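Local atomic coordinates of NANS (YJHS), A 9-O-acetyl N-acetylneuraminic acid esterase (Escherichia coli O157:H7 EDL933, PDB entry 3PT5), a protein that probably catalyses the hydrolysis of the 9-O-acetyl group of 9-O-acetyl-N-acetylneuraminate, allowing the bacterium to grow on this host sialic acid. Residues S30-L41 with R309-R319. Residues are numbered along the deposited sequence; the frame is centred on the assembly and turned at random.
Sequences SNAMAYGEGLPL and RSSHFSSAARR
With its chi1 at 64°, Ser30 holds OG between its own backbone N and carbonyl carbon, while His312 turns its ring beside its own N (chi1 -44°); together these torsions set Ser30 OG in the plane of the imidazole, at its edge, 3.0 Å from His312 NE2. A serine just after strand 20-28 facing a histidine just before the C-terminal helix matches the nucleophile and base of SGNH hydrolases, a role these two residues probably fill. Tyr35 lies obliquely over one face of the imidazole, its CD2 3.5 Å from His312 NE2, and Ser311 OG, which bonds Leu308 O, lies over the rim of the opposite face.

Next to the serine, Asn31 suits its place because an amide both gives and accepts. Its ND2 donates almost straight (167°) to Ser311 O at 3.0 Å and has Glu192 as a further partner; its OD1 takes Phe313 N at 3.0 Å and Arg318 NH2, also at 3.0 Å. The extended Arg318 side chain bonds Asn31 O through NH1 as well, meets Phe313 O side-on with NE and NH2, and reaches Gln106. One guanidinium thereby joins the residue that follows Ser30 to the residue that follows His312.

Farther along, Gly36, lacking a side chain, lets the chain run close against Ser315, whose OG donates to Gly38 O at 2.9 Å. Arg319 NH2 bonds Leu39 O at 2.8 Å and also pairs with Asp46. Between the two glycines, Glu37 OE1 receives NH2 of Arg309, at the start of 309-319, at 2.8 Å in a salt bridge, while OE2 bonds Thr305.

Residues 36-41 thus run along the N-terminal turn of helix 315-335, which Ser314 caps, while Ser30 and Asn31 meet the residues leading into it, and Asn31 and Phe313 both rest on Met189 of strand 182-189, a parallel neighbour of strand 20-28 in the central sheet.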
ATOM      1  N   SER A  30      -3.438   7.020   1.908  1.00  8.91           N
ATOM      2  CA  SER A  30      -4.388   6.111   2.544  1.00  9.61           C
ATOM      3  C   SER A  30      -4.851   4.930   1.713  1.00  9.30           C
ATOM      4  O   SER A  30      -5.001   3.834   2.248  1.00 11.18           O
ATOM      5  CB  SER A  30      -5.611   6.860   3.085  1.00  9.12           C
ATOM      6  OG  SER A  30      -6.340   7.441   2.032  1.00 10.37           O
ATOM      7  N   ASN A  31      -5.091   5.134   0.412  1.00 10.27           N
ATOM      8  CA  ASN A  31      -5.674   4.034  -0.376  1.00  9.41           C
ATOM      9  C   ASN A  31      -4.683   2.950  -0.796  1.00  9.30           C
ATOM     10  O   ASN A  31      -5.081   1.904  -1.288  1.00 10.90           O
ATOM     11  CB  ASN A  31      -6.523   4.577  -1.538  1.00  8.93           C
ATOM     12  CG  ASN A  31      -7.884   5.031  -1.063  1.00  9.48           C
ATOM     13  OD1 ASN A  31      -8.538   4.307  -0.288  1.00  8.36           O
ATOM     14  ND2 ASN A  31      -8.312   6.239  -1.470  1.00  7.78           N
ATOM     15  N   ALA A  32      -3.414   3.173  -0.512  1.00  8.84           N
ATOM     16  CA  ALA A  32      -2.357   2.180  -0.717  1.00  9.77           C
ATOM     17  C   ALA A  32      -2.254   1.222   0.473  1.00 10.20           C
ATOM     18  O   ALA A  32      -1.676   0.145   0.350  1.00 11.10           O
ATOM     19  CB  ALA A  32      -1.022   2.852  -0.919  1.00  9.37           C
ATOM     20  N   MET A  33      -2.819   1.642   1.605  1.00 10.60           N
ATOM     21  CA  MET A  33      -2.602   0.947   2.868  1.00  9.16           C
ATOM     22  C   MET A  33      -3.911   0.563   3.540  1.00  9.08           C
ATOM     23  O   MET A  33      -4.956   0.543   2.916  1.00  9.52           O
ATOM     24  CB  MET A  33      -1.748   1.825   3.785  1.00  9.39           C
ATOM     25  CG  MET A  33      -2.236   3.248   3.943  1.00  9.50           C
ATOM     26  SD  MET A  33      -1.289   4.150   5.186  1.00 11.03           S
ATOM     27  CE  MET A  33      -1.800   3.296   6.691  1.00 11.69           C
ATOM     28  N   ALA A  34      -3.856   0.250   4.835  1.00  8.65           N
ATOM     29  CA  ALA A  34      -4.984  -0.337   5.493  1.00  9.11           C
ATOM     30  C   ALA A  34      -5.992   0.720   5.944  1.00  9.41           C
ATOM     31  O   ALA A  34      -5.964   1.179   7.073  1.00  9.17           O
ATOM     32  CB  ALA A  34      -4.481  -1.170   6.701  1.00  9.62           C
ATOM     33  N   TYR A  35      -6.877   1.111   5.032  1.00  8.13           N
ATOM     34  CA  TYR A  35      -7.988   1.992   5.345  1.00  7.85           C
ATOM     35  C   TYR A  35      -9.339   1.325   5.107  1.00  8.17           C
ATOM     36  O   TYR A  35     -10.349   1.955   5.239  1.00  9.22           O
ATOM     37  CB  TYR A  35      -7.866   3.309   4.604  1.00  9.57           C
ATOM     38  CG  TYR A  35      -7.090   4.361   5.389  1.00  7.03           C
ATOM     39  CD1 TYR A  35      -5.700   4.265   5.520  1.00  7.12           C
ATOM     40  CD2 TYR A  35      -7.738   5.432   6.019  1.00  6.85           C
ATOM     41  CE1 TYR A  35      -4.984   5.221   6.191  1.00  8.92           C
ATOM     42  CE2 TYR A  35      -7.017   6.398   6.709  1.00 10.33           C
ATOM     43  CZ  TYR A  35      -5.637   6.275   6.796  1.00 10.20           C
ATOM     44  OH  TYR A  35      -4.938   7.269   7.494  1.00 13.40           O
ATOM     45  N   GLY A  36      -9.350   0.023   4.809  1.00  7.89           N
ATOM     46  CA  GLY A  36     -10.618  -0.719   4.792  1.00  7.98           C
ATOM     47  C   GLY A  36     -11.186  -0.861   6.189  1.00  8.41           C
ATOM     48  O   GLY A  36     -10.493  -1.345   7.097  1.00  8.64           O
ATOM     49  N   GLU A  37     -12.443  -0.438   6.368  1.00  8.08           N
ATOM     50  CA  GLU A  37     -13.064  -0.439   7.714  1.00  7.93           C
ATOM     51  C   GLU A  37     -13.864  -1.693   8.062  1.00  8.48           C
ATOM     52  O   GLU A  37     -14.222  -1.884   9.234  1.00  8.29           O
ATOM     53  CB  GLU A  37     -13.915   0.821   7.916  1.00  7.94           C
ATOM     54  CG  GLU A  37     -13.089   2.053   8.158  1.00  6.96           C
ATOM     55  CD  GLU A  37     -13.922   3.322   8.178  1.00  8.61           C
ATOM     56  OE1 GLU A  37     -15.172   3.292   7.952  1.00 11.01           O
ATOM     57  OE2 GLU A  37     -13.327   4.365   8.452  1.00 11.19           O
ATOM     58  N   GLY A  38     -14.174  -2.543   7.076  1.00  7.70           N
ATOM     59  CA  GLY A  38     -14.836  -3.788   7.358  1.00  9.04           C
ATOM     60  C   GLY A  38     -13.904  -4.770   8.070  1.00  9.72           C
ATOM     61  O   GLY A  38     -12.681  -4.713   7.926  1.00  8.81           O
ATOM     62  N   LEU A  39     -14.528  -5.689   8.799  1.00  9.71           N
ATOM     63  CA  LEU A  39     -13.841  -6.636   9.680  1.00  9.81           C
ATOM     64  C   LEU A  39     -12.760  -7.480   8.973  1.00  9.64           C
ATOM     65  O   LEU A  39     -13.004  -7.998   7.897  1.00  9.76           O
ATOM     66  CB  LEU A  39     -14.903  -7.571  10.271  1.00 10.15           C
ATOM     67  CG  LEU A  39     -14.498  -8.426  11.476  1.00 12.88           C
ATOM     68  CD1 LEU A  39     -14.093  -7.550  12.689  1.00 14.43           C
ATOM     69  CD2 LEU A  39     -15.659  -9.330  11.817  1.00 15.16           C
ATOM     70  N   PRO A  40     -11.552  -7.611   9.584  1.00  9.98           N
ATOM     71  CA  PRO A  40     -10.559  -8.557   9.053  1.00 10.56           C
ATOM     72  C   PRO A  40     -11.052  -9.991   9.158  1.00 12.04           C
ATOM     73  O   PRO A  40     -11.842 -10.309  10.051  1.00 11.90           O
ATOM     74  CB  PRO A  40      -9.350  -8.374   9.998  1.00 10.80           C
ATOM     75  CG  PRO A  40      -9.601  -7.021  10.691  1.00 10.99           C
ATOM     76  CD  PRO A  40     -11.089  -6.996  10.838  1.00 10.39           C
ATOM     77  N   LEU A  41     -10.590 -10.851   8.252  1.00 12.25           N
ATOM     78  CA  LEU A  41     -11.075 -12.218   8.217  1.00 12.99           C
ATOM     79  C   LEU A  41      -9.848 -13.122   8.255  1.00 13.33           C
ATOM     80  O   LEU A  41      -9.488 -13.707   7.237  1.00 13.11           O
ATOM     81  CB  LEU A  41     -11.897 -12.469   6.934  1.00 12.89           C
ATOM     82  CG  LEU A  41     -13.173 -11.644   6.769  1.00 13.44           C
ATOM     83  CD1 LEU A  41     -13.793 -11.805   5.390  1.00 15.43           C
ATOM     84  CD2 LEU A  41     -14.132 -12.049   7.862  1.00 13.50           C
ATOM     85  N   ARG A 309     -16.668   8.893   4.361  1.00 13.36           N
ATOM     86  CA  ARG A 309     -16.585   7.420   4.241  1.00 11.65           C
ATOM     87  C   ARG A 309     -16.109   6.970   2.868  1.00 10.13           C
ATOM     88  O   ARG A 309     -15.310   6.036   2.763  1.00 10.52           O
ATOM     89  CB  ARG A 309     -17.938   6.757   4.563  1.00 11.87           C
ATOM     90  CG  ARG A 309     -18.672   7.311   5.825  1.00 13.11           C
ATOM     91  CD  ARG A 309     -17.811   7.235   7.100  1.00 11.04           C
ATOM     92  NE  ARG A 309     -17.451   5.854   7.493  1.00 11.97           N
ATOM     93  CZ  ARG A 309     -18.314   4.947   7.977  1.00 12.44           C
ATOM     94  NH1 ARG A 309     -19.610   5.240   8.083  1.00 14.65           N
ATOM     95  NH2 ARG A 309     -17.887   3.738   8.327  1.00 10.68           N
ATOM     96  N   SER A 310     -16.614   7.637   1.836  1.00 10.17           N
ATOM     97  CA  SER A 310     -16.390   7.281   0.425  1.00  9.12           C
ATOM     98  C   SER A 310     -14.975   7.622  -0.076  1.00  8.47           C
ATOM     99  O   SER A 310     -14.609   7.312  -1.215  1.00  9.26           O
ATOM    100  CB  SER A 310     -17.432   7.993  -0.467  1.00  9.80           C
ATOM    101  OG  SER A 310     -17.330   9.397  -0.269  1.00 13.79           O
ATOM    102  N   SER A 311     -14.153   8.198   0.787  1.00  8.25           N
ATOM    103  CA  SER A 311     -12.823   8.569   0.374  1.00  8.25           C
ATOM    104  C   SER A 311     -11.819   7.412   0.341  1.00  7.05           C
ATOM    105  O   SER A 311     -10.709   7.564  -0.224  1.00  7.63           O
ATOM    106  CB  SER A 311     -12.298   9.684   1.281  1.00  8.96           C
ATOM    107  OG  SER A 311     -12.233   9.228   2.626  1.00 10.55           O
ATOM    108  N   HIS A 312     -12.191   6.292   0.958  1.00  7.01           N
ATOM    109  CA  HIS A 312     -11.341   5.106   0.966  1.00  6.01           C
ATOM    110  C   HIS A 312     -12.036   3.846   0.481  1.00  7.20           C
ATOM    111  O   HIS A 312     -13.251   3.644   0.712  1.00  7.39           O
ATOM    112  CB  HIS A 312     -10.807   4.815   2.359  1.00  6.80           C
ATOM    113  CG  HIS A 312     -10.328   6.016   3.061  1.00  7.94           C
ATOM    114  ND1 HIS A 312     -10.885   6.729   4.063  1.00 12.06           N
ATOM    115  CD2 HIS A 312      -9.109   6.596   2.787  1.00  8.80           C
ATOM    116  CE1 HIS A 312     -10.009   7.738   4.363  1.00  8.15           C
ATOM    117  NE2 HIS A 312      -8.955   7.647   3.573  1.00 11.02           N
ATOM    118  N   PHE A 313     -11.247   2.989  -0.179  1.00  8.08           N
ATOM    119  CA  PHE A 313     -11.757   1.681  -0.624  1.00  7.89           C
ATOM    120  C   PHE A 313     -12.044   0.770   0.552  1.00  7.79           C
ATOM    121  O   PHE A 313     -11.388   0.866   1.590  1.00  7.90           O
ATOM    122  CB  PHE A 313     -10.761   0.996  -1.526  1.00  8.51           C
ATOM    123  CG  PHE A 313     -10.566   1.689  -2.833  1.00  8.75           C
ATOM    124  CD1 PHE A 313     -11.568   1.637  -3.827  1.00  6.75           C
ATOM    125  CD2 PHE A 313      -9.349   2.312  -3.089  1.00  8.53           C
ATOM    126  CE1 PHE A 313     -11.358   2.269  -5.060  1.00  8.09           C
ATOM    127  CE2 PHE A 313      -9.111   2.929  -4.336  1.00  8.56           C
ATOM    128  CZ  PHE A 313     -10.126   2.907  -5.294  1.00  7.08           C
ATOM    129  N   SER A 314     -13.057  -0.083   0.378  1.00  8.15           N
ATOM    130  CA  SER A 314     -13.506  -1.004   1.439  1.00  7.57           C
ATOM    131  C   SER A 314     -12.538  -2.164   1.616  1.00  8.00           C
ATOM    132  O   SER A 314     -11.709  -2.462   0.742  1.00  7.88           O
ATOM    133  CB  SER A 314     -14.903  -1.572   1.103  1.00  9.17           C
ATOM    134  OG  SER A 314     -14.843  -2.407  -0.092  1.00  9.11           O
ATOM    135  N   SER A 315     -12.678  -2.854   2.749  1.00  7.32           N
ATOM    136  CA  SER A 315     -11.906  -4.076   2.964  1.00  8.63           C
ATOM    137  C   SER A 315     -12.189  -5.112   1.872  1.00  8.31           C
ATOM    138  O   SER A 315     -11.268  -5.747   1.364  1.00  9.95           O
ATOM    139  CB  SER A 315     -12.255  -4.654   4.337  1.00  7.95           C
ATOM    140  OG  SER A 315     -11.988  -3.693   5.342  1.00  8.71           O
ATOM    141  N   ALA A 316     -13.470  -5.252   1.523  1.00  9.16           N
ATOM    142  CA  ALA A 316     -13.923  -6.164   0.473  1.00  7.98           C
ATOM    143  C   ALA A 316     -13.285  -5.823  -0.874  1.00  8.49           C
ATOM    144  O   ALA A 316     -12.843  -6.716  -1.565  1.00  9.72           O
ATOM    145  CB  ALA A 316     -15.441  -6.093   0.366  1.00  9.59           C
ATOM    146  N   ALA A 317     -13.274  -4.538  -1.250  1.00  9.08           N
ATOM    147  CA  ALA A 317     -12.637  -4.148  -2.531  1.00  8.91           C
ATOM    148  C   ALA A 317     -11.156  -4.464  -2.548  1.00  9.86           C
ATOM    149  O   ALA A 317     -10.584  -4.825  -3.577  1.00 10.35           O
ATOM    150  CB  ALA A 317     -12.837  -2.673  -2.808  1.00 10.12           C
ATOM    151  N   ARG A 318     -10.522  -4.304  -1.399  1.00  9.14           N
ATOM    152  CA  ARG A 318      -9.084  -4.518  -1.332  1.00  9.04           C
ATOM    153  C   ARG A 318      -8.757  -6.003  -1.495  1.00  9.66           C
ATOM    154  O   ARG A 318      -7.865  -6.351  -2.254  1.00 10.73           O
ATOM    155  CB  ARG A 318      -8.560  -3.963  -0.018  1.00  7.90           C
ATOM    156  CG  ARG A 318      -8.651  -2.436  -0.043  1.00  8.11           C
ATOM    157  CD  ARG A 318      -8.303  -1.864   1.313  1.00 10.15           C
ATOM    158  NE  ARG A 318      -8.781  -0.480   1.481  1.00  8.49           N
ATOM    159  CZ  ARG A 318      -8.124   0.603   1.116  1.00 10.20           C
ATOM    160  NH1 ARG A 318      -6.945   0.481   0.515  1.00 10.78           N
ATOM    161  NH2 ARG A 318      -8.663   1.823   1.346  1.00  7.96           N
ATOM    162  N   ARG A 319      -9.539  -6.865  -0.846  1.00  9.67           N
ATOM    163  CA  ARG A 319      -9.447  -8.334  -1.030  1.00 10.68           C
ATOM    164  C   ARG A 319      -9.795  -8.822  -2.410  1.00 11.69           C
ATOM    165  O   ARG A 319      -9.367  -9.915  -2.820  1.00 13.55           O
ATOM    166  CB  ARG A 319     -10.403  -9.063  -0.080  1.00 10.59           C
ATOM    167  CG  ARG A 319     -10.024  -8.994   1.348  1.00 10.36           C
ATOM    168  CD  ARG A 319     -11.133  -9.582   2.191  1.00 14.83           C
ATOM    169  NE  ARG A 319     -10.928  -9.208   3.583  1.00 13.63           N
ATOM    170  CZ  ARG A 319     -11.848  -8.670   4.358  1.00 14.12           C
ATOM    171  NH1 ARG A 319     -13.079  -8.460   3.889  1.00 16.23           N
ATOM    172  NH2 ARG A 319     -11.530  -8.364   5.604  1.00 12.98           N
TER
HETATM  173  O   HOH W   1     -14.686   6.322   7.133  1.00 14.71           O
HETATM  174  O   HOH W   2     -14.722  -1.742   4.389  1.00  8.80           O